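Local coordinates for similar to N-acetyltransferase (Staphylococcus aureus subsp. aureus, PDB 4MBU) that transfers an acetyl group from acetyl-CoA to an amine, as a Gcn5-related (GNAT) N-acetyltransferase, at the interface of chains A and B. Sequence-based numbering; all coordinates share one arbitrary frame. Chains: chain A/B, Similar to N-acetyltransferase.

The interface of chains A and B. Residues chain A 31-33, 147-149; chain B 76-79, 81.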
ATOM      1  N   TYR A  31      -1.769  19.146   6.057  1.00 13.74           N
ATOM      2  CA  TYR A  31      -2.773  18.911   7.095  1.00 13.65           C
ATOM      3  C   TYR A  31      -2.988  20.192   7.929  1.00 15.36           C
ATOM      4  O   TYR A  31      -2.851  20.197   9.157  1.00 18.51           O
ATOM      5  CB  TYR A  31      -2.393  17.721   7.996  1.00  9.52           C
ATOM      6  CG  TYR A  31      -2.621  16.327   7.401  1.00  8.98           C
ATOM      7  CD1 TYR A  31      -2.667  16.126   6.024  1.00 12.35           C
ATOM      8  CD2 TYR A  31      -2.801  15.215   8.226  1.00 11.15           C
ATOM      9  CE1 TYR A  31      -2.871  14.854   5.485  1.00 10.01           C
ATOM     10  CE2 TYR A  31      -3.000  13.928   7.690  1.00 10.67           C
ATOM     11  CZ  TYR A  31      -3.033  13.768   6.316  1.00 13.37           C
ATOM     12  OH  TYR A  31      -3.231  12.517   5.753  1.00 14.71           O
ATOM     13  N   THR A  32      -3.326  21.279   7.239  1.00 16.67           N
ATOM     14  CA  THR A  32      -3.534  22.585   7.864  1.00 12.53           C
ATOM     15  C   THR A  32      -4.862  23.121   7.342  1.00 18.68           C
ATOM     16  O   THR A  32      -5.286  22.763   6.243  1.00 22.06           O
ATOM     17  CB  THR A  32      -2.386  23.546   7.510  1.00 11.46           C
ATOM     18  OG1 THR A  32      -1.158  23.033   8.039  1.00 15.40           O
ATOM     19  CG2 THR A  32      -2.614  24.948   8.096  1.00 13.87           C
ATOM     20  N   TYR A  33      -5.538  23.957   8.121  1.00 18.77           N
ATOM     21  CA  TYR A  33      -6.817  24.492   7.679  1.00 18.36           C
ATOM     22  C   TYR A  33      -6.708  25.926   7.164  1.00 22.26           C
ATOM     23  O   TYR A  33      -7.274  26.247   6.118  1.00 18.57           O
ATOM     24  CB  TYR A  33      -7.851  24.417   8.806  1.00 20.95           C
ATOM     25  CG  TYR A  33      -8.069  23.031   9.375  1.00 22.77           C
ATOM     26  CD1 TYR A  33      -8.667  22.030   8.623  1.00 19.27           C
ATOM     27  CD2 TYR A  33      -7.695  22.734  10.681  1.00 26.66           C
ATOM     28  CE1 TYR A  33      -8.880  20.749   9.161  1.00 16.78           C
ATOM     29  CE2 TYR A  33      -7.896  21.468  11.220  1.00 22.36           C
ATOM     30  CZ  TYR A  33      -8.489  20.482  10.453  1.00 18.90           C
ATOM     31  OH  TYR A  33      -8.702  19.228  10.996  1.00 16.71           O
ATOM     32  N   VAL A 147      -5.668   9.397  10.839  1.00  8.10           N
ATOM     33  CA  VAL A 147      -4.808  10.271  11.639  1.00  8.37           C
ATOM     34  C   VAL A 147      -5.118  11.720  11.371  1.00 12.71           C
ATOM     35  O   VAL A 147      -4.788  12.586  12.194  1.00 12.51           O
ATOM     36  CB  VAL A 147      -3.284  10.087  11.381  1.00 18.48           C
ATOM     37  CG1 VAL A 147      -2.778   8.837  12.027  1.00 23.63           C
ATOM     38  CG2 VAL A 147      -2.983  10.115   9.881  1.00 13.17           C
ATOM     39  N   GLY A 148      -5.704  11.998  10.208  1.00 10.78           N
ATOM     40  CA  GLY A 148      -6.031  13.381   9.895  1.00  8.42           C
ATOM     41  C   GLY A 148      -7.519  13.587   9.691  1.00 10.65           C
ATOM     42  O   GLY A 148      -8.246  12.620   9.503  1.00 10.99           O
ATOM     43  N   TYR A 149      -7.979  14.835   9.747  1.00  7.36           N
ATOM     44  CA  TYR A 149      -9.377  15.152   9.455  1.00  8.50           C
ATOM     45  C   TYR A 149      -9.442  16.481   8.694  1.00 11.22           C
ATOM     46  O   TYR A 149      -9.026  17.528   9.201  1.00  6.96           O
ATOM     47  CB  TYR A 149     -10.210  15.229  10.753  1.00  8.65           C
ATOM     48  CG  TYR A 149     -11.717  15.402  10.550  1.00 13.83           C
ATOM     49  CD1 TYR A 149     -12.511  14.333  10.151  1.00 14.57           C
ATOM     50  CD2 TYR A 149     -12.343  16.623  10.783  1.00 17.59           C
ATOM     51  CE1 TYR A 149     -13.883  14.475   9.974  1.00 15.89           C
ATOM     52  CE2 TYR A 149     -13.719  16.778  10.606  1.00 19.75           C
ATOM     53  CZ  TYR A 149     -14.480  15.698  10.199  1.00 18.57           C
ATOM     54  OH  TYR A 149     -15.839  15.824  10.015  1.00 17.75           O
TER
ATOM     55  N   TRP B  76       0.541  19.535  13.074  1.00 21.94           N
ATOM     56  CA  TRP B  76      -0.223  20.250  12.061  1.00 21.22           C
ATOM     57  C   TRP B  76      -1.665  20.124  12.540  1.00 19.28           C
ATOM     58  O   TRP B  76      -2.040  19.080  13.091  1.00 16.68           O
ATOM     59  CB  TRP B  76      -0.057  19.607  10.672  1.00 21.15           C
ATOM     60  CG  TRP B  76       1.229  19.943   9.946  1.00 26.89           C
ATOM     61  CD1 TRP B  76       1.446  21.009   9.122  1.00 31.53           C
ATOM     62  CD2 TRP B  76       2.459  19.193   9.961  1.00 22.73           C
ATOM     63  NE1 TRP B  76       2.731  20.978   8.637  1.00 30.74           N
ATOM     64  CE2 TRP B  76       3.375  19.876   9.138  1.00 28.51           C
ATOM     65  CE3 TRP B  76       2.874  18.020  10.601  1.00 18.96           C
ATOM     66  CZ2 TRP B  76       4.687  19.424   8.933  1.00 30.30           C
ATOM     67  CZ3 TRP B  76       4.175  17.568  10.397  1.00 25.30           C
ATOM     68  CH2 TRP B  76       5.064  18.269   9.569  1.00 27.41           C
ATOM     69  N   PRO B  77      -2.472  21.179  12.350  1.00 19.76           N
ATOM     70  CA  PRO B  77      -3.849  21.266  12.868  1.00 18.96           C
ATOM     71  C   PRO B  77      -4.761  20.081  12.532  1.00 14.53           C
ATOM     72  O   PRO B  77      -5.535  19.671  13.395  1.00 13.75           O
ATOM     73  CB  PRO B  77      -4.392  22.542  12.206  1.00 20.25           C
ATOM     74  CG  PRO B  77      -3.175  23.394  12.020  1.00 23.24           C
ATOM     75  CD  PRO B  77      -2.061  22.425  11.673  1.00 23.76           C
ATOM     76  N   ALA B  78      -4.686  19.541  11.318  1.00 10.92           N
ATOM     77  CA  ALA B  78      -5.561  18.417  10.957  1.00  8.85           C
ATOM     78  C   ALA B  78      -5.255  17.093  11.669  1.00  7.43           C
ATOM     79  O   ALA B  78      -5.985  16.108  11.472  1.00  8.48           O
ATOM     80  CB  ALA B  78      -5.587  18.207   9.452  1.00  8.61           C
ATOM     81  N   TYR B  79      -4.172  17.049  12.452  1.00  9.57           N
ATOM     82  CA  TYR B  79      -3.871  15.861  13.272  1.00 11.23           C
ATOM     83  C   TYR B  79      -4.561  15.966  14.622  1.00 15.13           C
ATOM     84  O   TYR B  79      -4.223  15.241  15.563  1.00 12.17           O
ATOM     85  CB  TYR B  79      -2.367  15.706  13.497  1.00  8.70           C
ATOM     86  CG  TYR B  79      -1.593  15.278  12.277  1.00 11.46           C
ATOM     87  CD1 TYR B  79      -0.997  16.216  11.442  1.00 12.62           C
ATOM     88  CD2 TYR B  79      -1.455  13.931  11.961  1.00 12.77           C
ATOM     89  CE1 TYR B  79      -0.279  15.819  10.325  1.00 16.06           C
ATOM     90  CE2 TYR B  79      -0.752  13.527  10.845  1.00 14.67           C
ATOM     91  CZ  TYR B  79      -0.162  14.471  10.038  1.00 16.56           C
ATOM     92  OH  TYR B  79       0.541  14.061   8.930  1.00 17.80           O
ATOM     93  N   TYR B  81      -7.283  15.005  16.044  1.00 10.55           N
ATOM     94  CA  TYR B  81      -7.907  13.904  16.773  1.00  7.91           C
ATOM     95  C   TYR B  81      -6.981  12.710  17.015  1.00  7.17           C
ATOM     96  O   TYR B  81      -7.428  11.638  17.449  1.00  9.19           O
ATOM     97  CB  TYR B  81      -9.210  13.485  16.100  1.00  8.60           C
ATOM     98  CG  TYR B  81     -10.202  14.612  15.957  1.00 14.55           C
ATOM     99  CD1 TYR B  81     -11.057  14.946  16.994  1.00 24.28           C
ATOM    100  CD2 TYR B  81     -10.286  15.337  14.779  1.00 17.39           C
ATOM    101  CE1 TYR B  81     -11.978  15.977  16.862  1.00 30.00           C
ATOM    102  CE2 TYR B  81     -11.195  16.363  14.635  1.00 25.90           C
ATOM    103  CZ  TYR B  81     -12.039  16.681  15.677  1.00 35.49           C
ATOM    104  OH  TYR B  81     -12.948  17.710  15.532  1.00 41.66           O
TER
HETATM  105  O   HOH W   1      -7.144  14.366  13.474  1.00 12.49           O
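A:Tyr31 and B:Tyr79 meet with their side chains running at about a right angle, while the two rings are tilted by about 34° and meet partly face to face, off-centre. At the base, A:Tyr31 CB lies 3.5 Å from B:Ala78 CB. The same A:Tyr31 CB also touches CE1 of B:Tyr79. CG comes next, over that CE1. CD2 then sits on one face of the B:Tyr79 ring, offset toward the rim, 3.3 Å from CZ. CE2 lies near CZ and OH of B:Tyr79. The tip beyond CE2, with the phenol OH of A:Tyr31, runs on past that ring. The contact thus follows the CD2 side of the A:Tyr31 ring. CG of A:Tyr31 is anti to its carbonyl carbon (chi1 -77°), which sends the ring away from the carbonyl.

That carbonyl has its own partner. A:Tyr31 O accepts a hydrogen bond of 2.9 Å from B:Ala78 N. The bond is nearly straight at the hydrogen (166°), but the donor stands well above the carbonyl plane. B:Ala78 lies in the 3-10 helix 77-79 of chain B, and both its backbone N and O bond across to chain A. Its O accepts from A:Tyr149 N, on strand 147-150.

A:Tyr33 lies over the start of this short helix. Its CD2 packs on B:Pro77 CB at 3.6 Å, and its CZ packs on B:Ala78 CA. The phenol OH of A:Tyr33 donates to A:Tyr149 O, a bond within chain A that ties the ring to the strand. A:Thr32 OG1 reaches the edge of the B:Trp76 indole, in its plane, 3.5 Å from CD1.

The patch is part of a two-fold symmetric interface between copies of one protein. The structure alone does not show whether this two-fold pair, part of a four-copy deposited assembly, forms in the cell. A water bridges the chains beside the strand, between B:Ala78 O and A:Val147 O. It lies 2.7 Å from B:Tyr81 N.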